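Local coordinates for protein probable chitinase (Chromobacterium violaceum, PDB 5JH8) that probably binds chitin and cleaves its chains, as expected of a TIM-barrel glycoside hydrolase of family 18, at residues N34-A37 / V41-N44; V67-G72 / D79-V84; N214-Y219 / D304-A309; P248-D251 / S256-F259. All blocks are in the same frame, centred on the assembly; numbering follows the deposited sequence.

Contact 1: N34-A37 / V41-N44; sequences NITA and VTGN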
loop_
_atom_site.group_PDB
_atom_site.type_symbol
_atom_site.label_atom_id
_atom_site.label_comp_id
_atom_site.label_asym_id
_atom_site.label_seq_id
_atom_site.Cartn_x
_atom_site.Cartn_y
_atom_site.Cartn_z
ATOM N N ASN A 34 8.205 -3.494 13.026
ATOM C CA ASN A 34 8.948 -4.531 12.322
ATOM C C ASN A 34 8.786 -5.858 13.060
ATOM O O ASN A 34 8.280 -5.911 14.192
ATOM C CB ASN A 34 10.432 -4.153 12.222
ATOM C CG ASN A 34 10.666 -2.899 11.390
ATOM O OD1 ASN A 34 9.880 -2.567 10.502
ATOM N ND2 ASN A 34 11.756 -2.198 11.674
ATOM N N ILE A 35 9.219 -6.939 12.410
ATOM C CA ILE A 35 9.303 -8.248 13.044
ATOM C C ILE A 35 10.711 -8.775 12.834
ATOM O O ILE A 35 11.324 -8.536 11.787
ATOM C CB ILE A 35 8.216 -9.218 12.515
ATOM C CG1 ILE A 35 8.106 -10.470 13.386
ATOM C CG2 ILE A 35 8.404 -9.546 11.053
ATOM C CD1 ILE A 35 6.841 -11.266 13.146
ATOM N N THR A 36 11.240 -9.456 13.844
ATOM C CA THR A 36 12.573 -10.034 13.748
ATOM C C THR A 36 12.512 -11.456 13.186
ATOM O O THR A 36 11.454 -12.089 13.112
ATOM C CB THR A 36 13.247 -10.082 15.121
ATOM O OG1 THR A 36 12.614 -11.082 15.924
ATOM C CG2 THR A 36 13.211 -8.729 15.823
ATOM N N ALA A 37 13.687 -11.985 12.833
ATOM C CA ALA A 37 13.775 -13.360 12.356
ATOM C C ALA A 37 13.385 -14.372 13.423
ATOM O O ALA A 37 13.129 -15.531 13.090
ATOM C CB ALA A 37 15.184 -13.662 11.844
ATOM N N VAL A 41 7.805 -8.879 17.532
ATOM C CA VAL A 41 7.349 -7.602 16.994
ATOM C C VAL A 41 8.072 -6.490 17.742
ATOM O O VAL A 41 8.157 -6.509 18.981
ATOM C CB VAL A 41 5.826 -7.449 17.134
ATOM C CG1 VAL A 41 5.389 -6.118 16.552
ATOM C CG2 VAL A 41 5.084 -8.568 16.445
ATOM N N THR A 42 8.598 -5.515 16.995
ATOM C CA THR A 42 9.318 -4.384 17.558
ATOM C C THR A 42 8.807 -3.097 16.930
ATOM O O THR A 42 8.129 -3.111 15.909
ATOM C CB THR A 42 10.834 -4.483 17.294
ATOM O OG1 THR A 42 11.100 -4.268 15.906
ATOM C CG2 THR A 42 11.380 -5.830 17.691
ATOM N N GLY A 43 9.190 -1.979 17.515
ATOM C CA GLY A 43 9.065 -0.713 16.831
ATOM C C GLY A 43 10.012 -0.662 15.652
ATOM O O GLY A 43 10.919 -1.478 15.507
ATOM N N ASN A 44 9.800 0.315 14.774
ATOM C CA ASN A 44 10.583 0.447 13.551
ATOM C C ASN A 44 11.605 1.578 13.600
ATOM O O ASN A 44 12.205 1.916 12.561
ATOM C CB ASN A 44 9.679 0.608 12.328
ATOM C CG ASN A 44 8.988 1.932 12.285
ATOM O OD1 ASN A 44 9.136 2.753 13.187
ATOM N ND2 ASN A 44 8.206 2.148 11.241
#
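N34 and T42 face each other as an antiparallel hydrogen-bonded pair, their backbones tied by N34 N to T42 O at 2.9 Å and T42 N to N34 O at 2.8 Å. The second bond is the straighter, 172° at the hydrogen against 151°. One residue on, I35 and V41 form a non-hydrogen-bonded pair with CA atoms 4.5 Å apart, and V41 CA adds a CA-H...O contact to N34 O at 3.4 Å. On the face of N34 and T42, the T42 hydroxyl sits between backbone N and carbonyl carbon (chi1 70°), where OG1 donates to G43 O at 2.8 Å. That rotation directs T42 CG2 to T36 CG2, methyl to methyl at 3.9 Å, the two side chains crossing at about a right angle. The N34 amide lies against N44, with N34 CG 3.8 Å from N44 CB. T36 OG1 is hydrogen-bonded to A40 N, inside the turn, and N44 OD1 to D46 N, just past the second segment. On the other face I35 is buried against helices 78-85 and 89-96, while V41 reaches L96 and F99. This is a beta hairpin: strand 27-35 of the TIM barrel folds back on the short strand 41-43 at its C-terminal end, on the side of the barrel where the ligands bind.

Contact 2: V67-G72 / D79-V84; sequences VSNVDG and DIAHAV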
loop_
_atom_site.group_PDB
_atom_site.type_symbol
_atom_site.label_atom_id
_atom_site.label_comp_id
_atom_site.label_asym_id
_atom_site.label_seq_id
_atom_site.Cartn_x
_atom_site.Cartn_y
_atom_site.Cartn_z
ATOM N N VAL A 67 2.987 -4.554 10.110
ATOM C CA VAL A 67 4.240 -5.144 10.560
ATOM C C VAL A 67 5.049 -5.581 9.344
ATOM O O VAL A 67 4.559 -6.351 8.508
ATOM C CB VAL A 67 3.998 -6.341 11.501
ATOM C CG1 VAL A 67 5.321 -6.902 11.977
ATOM C CG2 VAL A 67 3.106 -5.958 12.667
ATOM N N SER A 68 6.285 -5.111 9.274
ATOM C CA SER A 68 7.128 -5.308 8.109
ATOM C C SER A 68 8.345 -6.167 8.442
ATOM O O SER A 68 8.832 -6.202 9.581
ATOM C CB SER A 68 7.579 -3.950 7.549
ATOM O OG SER A 68 6.458 -3.151 7.187
ATOM N N ASN A 69 8.862 -6.834 7.405
ATOM C CA ASN A 69 10.094 -7.613 7.498
ATOM C C ASN A 69 11.289 -6.751 7.103
ATOM O O ASN A 69 11.967 -7.002 6.115
ATOM C CB ASN A 69 10.021 -8.847 6.605
ATOM C CG ASN A 69 9.825 -8.491 5.142
ATOM O OD1 ASN A 69 9.019 -7.638 4.809
ATOM N ND2 ASN A 69 10.542 -9.173 4.256
ATOM N N VAL A 70 11.511 -5.709 7.886
ATOM C CA VAL A 70 12.597 -4.759 7.680
ATOM C C VAL A 70 13.616 -5.003 8.786
ATOM O O VAL A 70 13.243 -5.105 9.962
ATOM C CB VAL A 70 12.060 -3.312 7.691
ATOM C CG1 VAL A 70 13.204 -2.324 7.788
ATOM C CG2 VAL A 70 11.223 -3.045 6.434
ATOM N N ASP A 71 14.895 -5.098 8.408
ATOM C CA ASP A 71 15.962 -5.428 9.338
ATOM C C ASP A 71 16.524 -4.174 10.004
ATOM O O ASP A 71 16.040 -3.055 9.807
ATOM C CB ASP A 71 17.036 -6.248 8.629
ATOM C CG ASP A 71 17.798 -5.461 7.567
ATOM O OD1 ASP A 71 17.799 -4.212 7.568
ATOM O OD2 ASP A 71 18.443 -6.120 6.725
ATOM N N GLY A 72 17.562 -4.373 10.821
ATOM C CA GLY A 72 18.116 -3.294 11.619
ATOM C C GLY A 72 18.766 -2.189 10.813
ATOM O O GLY A 72 19.016 -1.106 11.355
ATOM N N ASP A 79 15.376 -12.858 4.279
ATOM C CA ASP A 79 15.733 -13.807 5.332
ATOM C C ASP A 79 14.752 -13.750 6.501
ATOM O O ASP A 79 14.382 -14.793 7.053
ATOM C CB ASP A 79 17.157 -13.551 5.822
ATOM C CG ASP A 79 18.221 -13.996 4.826
ATOM O OD1 ASP A 79 17.895 -14.757 3.887
ATOM O OD2 ASP A 79 19.389 -13.589 4.991
ATOM N N ILE A 80 14.331 -12.547 6.914
ATOM C CA ILE A 80 13.341 -12.451 7.985
ATOM C C ILE A 80 12.031 -13.096 7.550
ATOM O O ILE A 80 11.408 -13.847 8.309
ATOM C CB ILE A 80 13.155 -10.992 8.440
ATOM C CG1 ILE A 80 14.377 -10.537 9.229
ATOM C CG2 ILE A 80 11.899 -10.852 9.305
ATOM C CD1 ILE A 80 14.381 -9.068 9.591
ATOM N N ALA A 81 11.582 -12.812 6.326
ATOM C CA ALA A 81 10.339 -13.426 5.874
ATOM C C ALA A 81 10.457 -14.941 5.850
ATOM O O ALA A 81 9.523 -15.653 6.225
ATOM C CB ALA A 81 9.928 -12.874 4.509
ATOM N N HIS A 82 11.601 -15.453 5.400
ATOM C CA HIS A 82 11.814 -16.896 5.392
ATOM C C HIS A 82 11.740 -17.483 6.803
ATOM O O HIS A 82 11.057 -18.484 7.039
ATOM C CB HIS A 82 13.167 -17.215 4.769
ATOM C CG HIS A 82 13.523 -18.659 4.873
ATOM N ND1 HIS A 82 12.965 -19.615 4.058
ATOM C CD2 HIS A 82 14.330 -19.322 5.732
ATOM C CE1 HIS A 82 13.437 -20.803 4.386
ATOM N NE2 HIS A 82 14.264 -20.654 5.406
ATOM N N ALA A 83 12.445 -16.863 7.749
ATOM C CA ALA A 83 12.485 -17.369 9.121
ATOM C C ALA A 83 11.097 -17.348 9.760
ATOM O O ALA A 83 10.661 -18.342 10.341
ATOM C CB ALA A 83 13.480 -16.544 9.937
ATOM N N VAL A 84 10.381 -16.225 9.648
ATOM C CA VAL A 84 9.039 -16.110 10.217
ATOM C C VAL A 84 8.108 -17.145 9.609
ATOM O O VAL A 84 7.202 -17.651 10.280
ATOM C CB VAL A 84 8.543 -14.665 9.980
ATOM C CG1 VAL A 84 7.028 -14.545 10.142
ATOM C CG2 VAL A 84 9.292 -13.719 10.898
#
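I80 meets N69 and D71 with two different branches, in the beta-alpha connection of the TIM barrel that leads from strand 63-68 to helix 78-85. Its CG2 packs against the root of N69, 3.9 Å from N69 CB. The other branch starts beside the backbone N (chi1 -72°) and runs out extended, carrying the terminal methyl away from N69 toward D71. There I80 CD1 touches D71 CB at 4.0 Å and passes 4.1 Å from V70 O, so the isoleucine lies along the loop on its helix-facing side. No hydrogen bond joins the two segments; the contact is apolar, and its polar ends look to other partners. N69, buried, is turned with CG between the backbone N and the carbonyl carbon (chi1 60°), which leads its amide beside the first turn of the helix. N69 ND2 gives hydrogen bonds to S77 O, just ahead of that helix, and to E113 O, whose residue lines the pocket holding a free histidine. One amide nitrogen thus links the helix start to the chain at the pocket. D71 OD1 receives N73 N and N75 N, holding the intervening loop in shape. V70 turns its side chain the other way, onto N34 and W76. Next to the N69 amide, the methyl A81 CB rests 3.8 Å from N69 ND2.

Contact 3: N214-Y219 / D304-A309; sequences NGIPAY and DAFWAA. With 6KY ((2S)-2-(dimethylamino)-4-(methylselanyl)butanoic acid), chain E.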
loop_
_atom_site.group_PDB
_atom_site.type_symbol
_atom_site.label_atom_id
_atom_site.label_comp_id
_atom_site.label_asym_id
_atom_site.label_seq_id
_atom_site.Cartn_x
_atom_site.Cartn_y
_atom_site.Cartn_z
ATOM N N ASN A 214 -7.858 -2.295 -3.831
ATOM C CA ASN A 214 -6.850 -1.705 -4.693
ATOM C C ASN A 214 -6.061 -0.669 -3.907
ATOM O O ASN A 214 -6.323 -0.406 -2.731
ATOM C CB ASN A 214 -7.431 -1.210 -6.018
ATOM C CG ASN A 214 -8.294 0.015 -5.878
ATOM O OD1 ASN A 214 -8.876 0.270 -4.837
ATOM N ND2 ASN A 214 -8.398 0.788 -6.967
ATOM N N GLY A 215 -5.064 -0.110 -4.573
ATOM C CA GLY A 215 -4.174 0.871 -3.970
ATOM C C GLY A 215 -4.056 2.095 -4.849
ATOM O O GLY A 215 -3.897 1.993 -6.073
ATOM N N ILE A 216 -4.115 3.264 -4.213
ATOM C CA ILE A 216 -4.042 4.545 -4.917
ATOM C C ILE A 216 -2.972 5.391 -4.241
ATOM O O ILE A 216 -3.010 5.581 -3.022
ATOM C CB ILE A 216 -5.388 5.294 -4.903
ATOM C CG1 ILE A 216 -6.504 4.386 -5.423
ATOM C CG2 ILE A 216 -5.268 6.594 -5.681
ATOM C CD1 ILE A 216 -7.899 5.009 -5.320
ATOM N N PRO A 217 -1.995 5.889 -5.003
ATOM C CA PRO A 217 -0.932 6.694 -4.406
ATOM C C PRO A 217 -1.335 8.153 -4.270
ATOM O O PRO A 217 -1.962 8.729 -5.157
ATOM C CB PRO A 217 0.200 6.550 -5.425
ATOM C CG PRO A 217 -0.545 6.496 -6.765
ATOM C CD PRO A 217 -1.808 5.705 -6.466
ATOM N N ALA A 218 -0.923 8.755 -3.160
ATOM C CA ALA A 218 -0.980 10.205 -2.961
ATOM C C ALA A 218 0.336 10.859 -3.327
ATOM O O ALA A 218 0.794 11.804 -2.681
ATOM C CB ALA A 218 -1.392 10.528 -1.529
ATOM N N TYR A 219 0.954 10.350 -4.390
ATOM C CA TYR A 219 2.257 10.810 -4.832
ATOM C C TYR A 219 2.429 10.369 -6.282
ATOM O O TYR A 219 1.678 9.530 -6.809
ATOM C CB TYR A 219 3.417 10.244 -3.964
ATOM C CG TYR A 219 3.566 8.736 -4.096
ATOM C CD1 TYR A 219 2.846 7.851 -3.299
ATOM C CD2 TYR A 219 4.397 8.205 -5.054
ATOM C CE1 TYR A 219 2.929 6.499 -3.473
ATOM C CE2 TYR A 219 4.485 6.839 -5.255
ATOM C CZ TYR A 219 3.746 5.988 -4.465
ATOM O OH TYR A 219 3.785 4.630 -4.624
ATOM N N ASP A 304 -6.803 18.410 0.670
ATOM C CA ASP A 304 -8.231 18.111 0.719
ATOM C C ASP A 304 -8.746 17.576 -0.611
ATOM O O ASP A 304 -9.659 16.750 -0.626
ATOM C CB ASP A 304 -9.025 19.357 1.106
ATOM C CG ASP A 304 -8.802 19.810 2.534
ATOM O OD1 ASP A 304 -8.093 19.145 3.305
ATOM O OD2 ASP A 304 -9.380 20.864 2.861
ATOM N N ALA A 305 -8.159 18.004 -1.734
ATOM C CA ALA A 305 -8.657 17.564 -3.031
ATOM C C ALA A 305 -8.426 16.085 -3.265
ATOM O O ALA A 305 -9.180 15.454 -4.010
ATOM C CB ALA A 305 -8.008 18.351 -4.162
ATOM N N PHE A 306 -7.397 15.502 -2.641
ATOM C CA PHE A 306 -7.179 14.074 -2.768
ATOM C C PHE A 306 -8.353 13.298 -2.202
ATOM O O PHE A 306 -8.921 12.423 -2.869
ATOM C CB PHE A 306 -5.886 13.687 -2.039
ATOM C CG PHE A 306 -5.588 12.220 -2.113
ATOM C CD1 PHE A 306 -4.992 11.684 -3.244
ATOM C CD2 PHE A 306 -5.880 11.370 -1.055
ATOM C CE1 PHE A 306 -4.710 10.339 -3.320
ATOM C CE2 PHE A 306 -5.595 10.016 -1.130
ATOM C CZ PHE A 306 -4.981 9.513 -2.262
ATOM N N TRP A 307 -8.724 13.594 -0.955
ATOM C CA TRP A 307 -9.823 12.868 -0.340
ATOM C C TRP A 307 -11.167 13.187 -0.982
ATOM O O TRP A 307 -12.031 12.313 -1.031
ATOM C CB TRP A 307 -9.819 13.082 1.175
ATOM C CG TRP A 307 -8.693 12.345 1.836
ATOM C CD1 TRP A 307 -7.533 12.887 2.323
ATOM C CD2 TRP A 307 -8.597 10.933 2.043
ATOM N NE1 TRP A 307 -6.719 11.888 2.814
ATOM C CE2 TRP A 307 -7.355 10.687 2.669
ATOM C CE3 TRP A 307 -9.428 9.852 1.754
ATOM C CZ2 TRP A 307 -6.946 9.404 3.022
ATOM C CZ3 TRP A 307 -9.021 8.588 2.103
ATOM C CH2 TRP A 307 -7.800 8.377 2.739
ATOM N N ALA A 308 -11.355 14.400 -1.492
ATOM C CA ALA A 308 -12.583 14.687 -2.227
ATOM C C ALA A 308 -12.682 13.788 -3.454
ATOM O O ALA A 308 -13.773 13.305 -3.789
ATOM C CB ALA A 308 -12.620 16.168 -2.623
ATOM N N ALA A 309 -11.565 13.573 -4.152
ATOM C CA ALA A 309 -11.559 12.709 -5.324
ATOM C C ALA A 309 -11.811 11.247 -4.961
ATOM O O ALA A 309 -12.569 10.550 -5.651
ATOM C CB ALA A 309 -10.249 12.878 -6.077
HETATM N N 6KY E . 6.184 3.290 -2.532
HETATM C CA 6KY E . 7.231 2.450 -1.868
HETATM C C 6KY E . 7.042 2.497 -0.367
HETATM O O 6KY E . 7.241 3.541 0.245
HETATM C CB 6KY E . 8.670 2.855 -2.247
HETATM C CG 6KY E . 8.946 2.652 -3.747
HETATM SE SE 6KY E . 10.797 3.013 -4.275
HETATM C CE 6KY E . 10.683 4.959 -4.196
HETATM C CN1 6KY E . 6.390 4.745 -2.395
HETATM C CN2 6KY E . 4.811 2.970 -2.074
#
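F306 presses its ring on the backbone and methyl of A218, closing helix 304-309 over strand 212-222 on the outside of the TIM barrel. A218 CB stands over one face in a CH-pi contact, 4.0 Å from the ring centroid and 20° off the normal, displaced toward the CE1-CZ rim. F306 CE1 also comes to 3.7 Å from A218 CA and equally close to P217 O, while I216 CG2 makes a looser apolar contact with F306 CE1 at 4.5 Å. The ring arrives here because F306 CG is anti to its backbone N (chi1 180°), sending it straight from the helix to the strand. Around this first shell, W234 meets the F306 ring edge-to-face and L296 of the neighbouring strand 293-297 packs on it, so the phenyl is buried. Backbone hydrogen bonds join A218 to W234 and to Y297, where strand 212-222 is interrupted. The next residue points its side chain away from the helix: Y219 lines the pocket of the bound dimethylated selenomethionine. P217 CB lies 3.3 Å above the plane of the Y219 ring, offset toward its rim, and Y221 meets that ring edge-to-face. D179 fixes the far end, its OD1 hydrogen-bonded to Y219 OH and its OD2 to the ligand. Y219 OH lies 3.2 Å from the ligand N-methyl CN2.

Contact 4: P248-D251 / S256-F259; sequences PRYD and SLTF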
loop_
_atom_site.group_PDB
_atom_site.type_symbol
_atom_site.label_atom_id
_atom_site.label_comp_id
_atom_site.label_asym_id
_atom_site.label_seq_id
_atom_site.Cartn_x
_atom_site.Cartn_y
_atom_site.Cartn_z
ATOM N N PRO A 248 0.628 20.408 -18.213
ATOM C CA PRO A 248 0.490 18.975 -17.955
ATOM C C PRO A 248 -0.462 18.325 -18.944
ATOM O O PRO A 248 -1.433 18.930 -19.396
ATOM C CB PRO A 248 -0.078 18.941 -16.530
ATOM C CG PRO A 248 -0.882 20.191 -16.417
ATOM C CD PRO A 248 -0.136 21.220 -17.244
ATOM N N ARG A 249 -0.169 17.072 -19.274
ATOM C CA ARG A 249 -0.924 16.281 -20.238
ATOM C C ARG A 249 -1.596 15.139 -19.493
ATOM O O ARG A 249 -0.940 14.400 -18.742
ATOM C CB ARG A 249 0.005 15.682 -21.305
ATOM C CG ARG A 249 -0.687 14.734 -22.329
ATOM C CD ARG A 249 0.257 14.211 -23.441
ATOM N NE ARG A 249 1.197 13.183 -22.981
ATOM C CZ ARG A 249 0.907 11.885 -22.879
ATOM N NH1 ARG A 249 -0.302 11.435 -23.205
ATOM N NH2 ARG A 249 1.826 11.029 -22.445
ATOM N N TYR A 250 -2.903 15.005 -19.673
ATOM C CA TYR A 250 -3.617 13.861 -19.127
ATOM C C TYR A 250 -3.546 12.712 -20.117
ATOM O O TYR A 250 -4.018 12.827 -21.250
ATOM C CB TYR A 250 -5.067 14.205 -18.832
ATOM C CG TYR A 250 -5.744 13.172 -17.952
ATOM C CD1 TYR A 250 -5.476 13.106 -16.591
ATOM C CD2 TYR A 250 -6.677 12.285 -18.470
ATOM C CE1 TYR A 250 -6.121 12.195 -15.778
ATOM C CE2 TYR A 250 -7.311 11.352 -17.663
ATOM C CZ TYR A 250 -7.032 11.306 -16.312
ATOM O OH TYR A 250 -7.674 10.409 -15.473
ATOM N N ASP A 251 -2.937 11.620 -19.699
ATOM C CA ASP A 251 -2.845 10.415 -20.514
ATOM C C ASP A 251 -4.098 9.590 -20.255
ATOM O O ASP A 251 -4.235 8.937 -19.217
ATOM C CB ASP A 251 -1.581 9.640 -20.178
ATOM C CG ASP A 251 -1.325 8.522 -21.176
ATOM O OD1 ASP A 251 -1.049 8.827 -22.361
ATOM O OD2 ASP A 251 -1.425 7.341 -20.796
ATOM N N SER A 256 -3.420 8.953 -16.075
ATOM C CA SER A 256 -2.265 9.463 -15.354
ATOM C C SER A 256 -1.896 10.823 -15.917
ATOM O O SER A 256 -2.108 11.085 -17.100
ATOM C CB SER A 256 -1.101 8.474 -15.458
ATOM O OG SER A 256 -1.466 7.200 -14.945
ATOM N N LEU A 257 -1.322 11.666 -15.070
ATOM C CA LEU A 257 -0.925 13.012 -15.432
ATOM C C LEU A 257 0.584 13.064 -15.614
ATOM O O LEU A 257 1.328 12.545 -14.773
ATOM C CB LEU A 257 -1.361 13.985 -14.345
ATOM C CG LEU A 257 -1.226 15.456 -14.712
ATOM C CD1 LEU A 257 -2.329 15.864 -15.670
ATOM C CD2 LEU A 257 -1.248 16.308 -13.448
ATOM N N THR A 258 1.045 13.704 -16.696
ATOM C CA THR A 258 2.478 13.837 -16.918
ATOM C C THR A 258 2.822 15.263 -17.320
ATOM O O THR A 258 2.022 15.972 -17.926
ATOM C CB THR A 258 2.989 12.809 -17.940
ATOM O OG1 THR A 258 4.420 12.847 -18.004
ATOM C CG2 THR A 258 2.439 13.048 -19.319
ATOM N N PHE A 259 4.036 15.680 -16.982
ATOM C CA PHE A 259 4.562 16.941 -17.478
ATOM C C PHE A 259 6.073 16.884 -17.445
ATOM O O PHE A 259 6.669 16.027 -16.793
ATOM C CB PHE A 259 4.024 18.172 -16.729
ATOM C CG PHE A 259 4.269 18.181 -15.241
ATOM C CD1 PHE A 259 3.372 17.569 -14.376
ATOM C CD2 PHE A 259 5.346 18.874 -14.693
ATOM C CE1 PHE A 259 3.569 17.605 -13.023
ATOM C CE2 PHE A 259 5.530 18.911 -13.318
ATOM C CZ PHE A 259 4.631 18.281 -12.499
#
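R249 and T258 lie side by side, pointing the same way. From R249 CB, 3.9 Å from T258 O and 4.1 Å from T258 CG2, the arginine runs out extended, then bends at its third torsion (chi3 74°), which brings the guanidinium back alongside the threonine methyl. NE and CZ brush T258 CG2, and R249 NH2 comes to 3.8 Å from it. R249 NH1 turns to its own strand, making a salt bridge of 2.8 Å with D251 OD1. That oxygen lies near the guanidinium plane and uses its anti lone pair, while D251 OD2 is taken by T254 OG1. Along the backbone, R249 N to T258 O (2.8 Å, 175° at the hydrogen) and T258 N to R249 O pair the strands; D251 and S256 pair likewise, with S256 N to D251 O longer at 3.2 Å. On the opposite face L257 CD1 sits at the edge of the Y250 ring and 3.9 Å from P248 CB, and R277 makes a cation-pi contact with that ring. The two strands form an antiparallel beta hairpin extended by strand 268-273, consistent with the small alpha+beta insertion that many family 18 chitinases carry between the seventh and eighth barrel strands.

Contacts 1 and 2 adjoin, their centres 8 Å apart: the barrel strands 27-35 and 63-68 are neighbours, I35 N lies 2.9 Å from S68 O, and I80 CG2 packs 3.4 Å from I35 O. The loops of both approach the bound histidine, with the side chains of N44 and V70 about 8 and 7 Å from it. Contact 3 lies on the opposite side of the chain's centre, about 29 Å from each between centres, and its Y219 touches the N-methyl end of the bound dimethylated selenomethionine. The ligand sites thus lie between these parts of the barrel. Contact 4 falls in the sequence between the two segments of contact 3, its centre about 16 Å away.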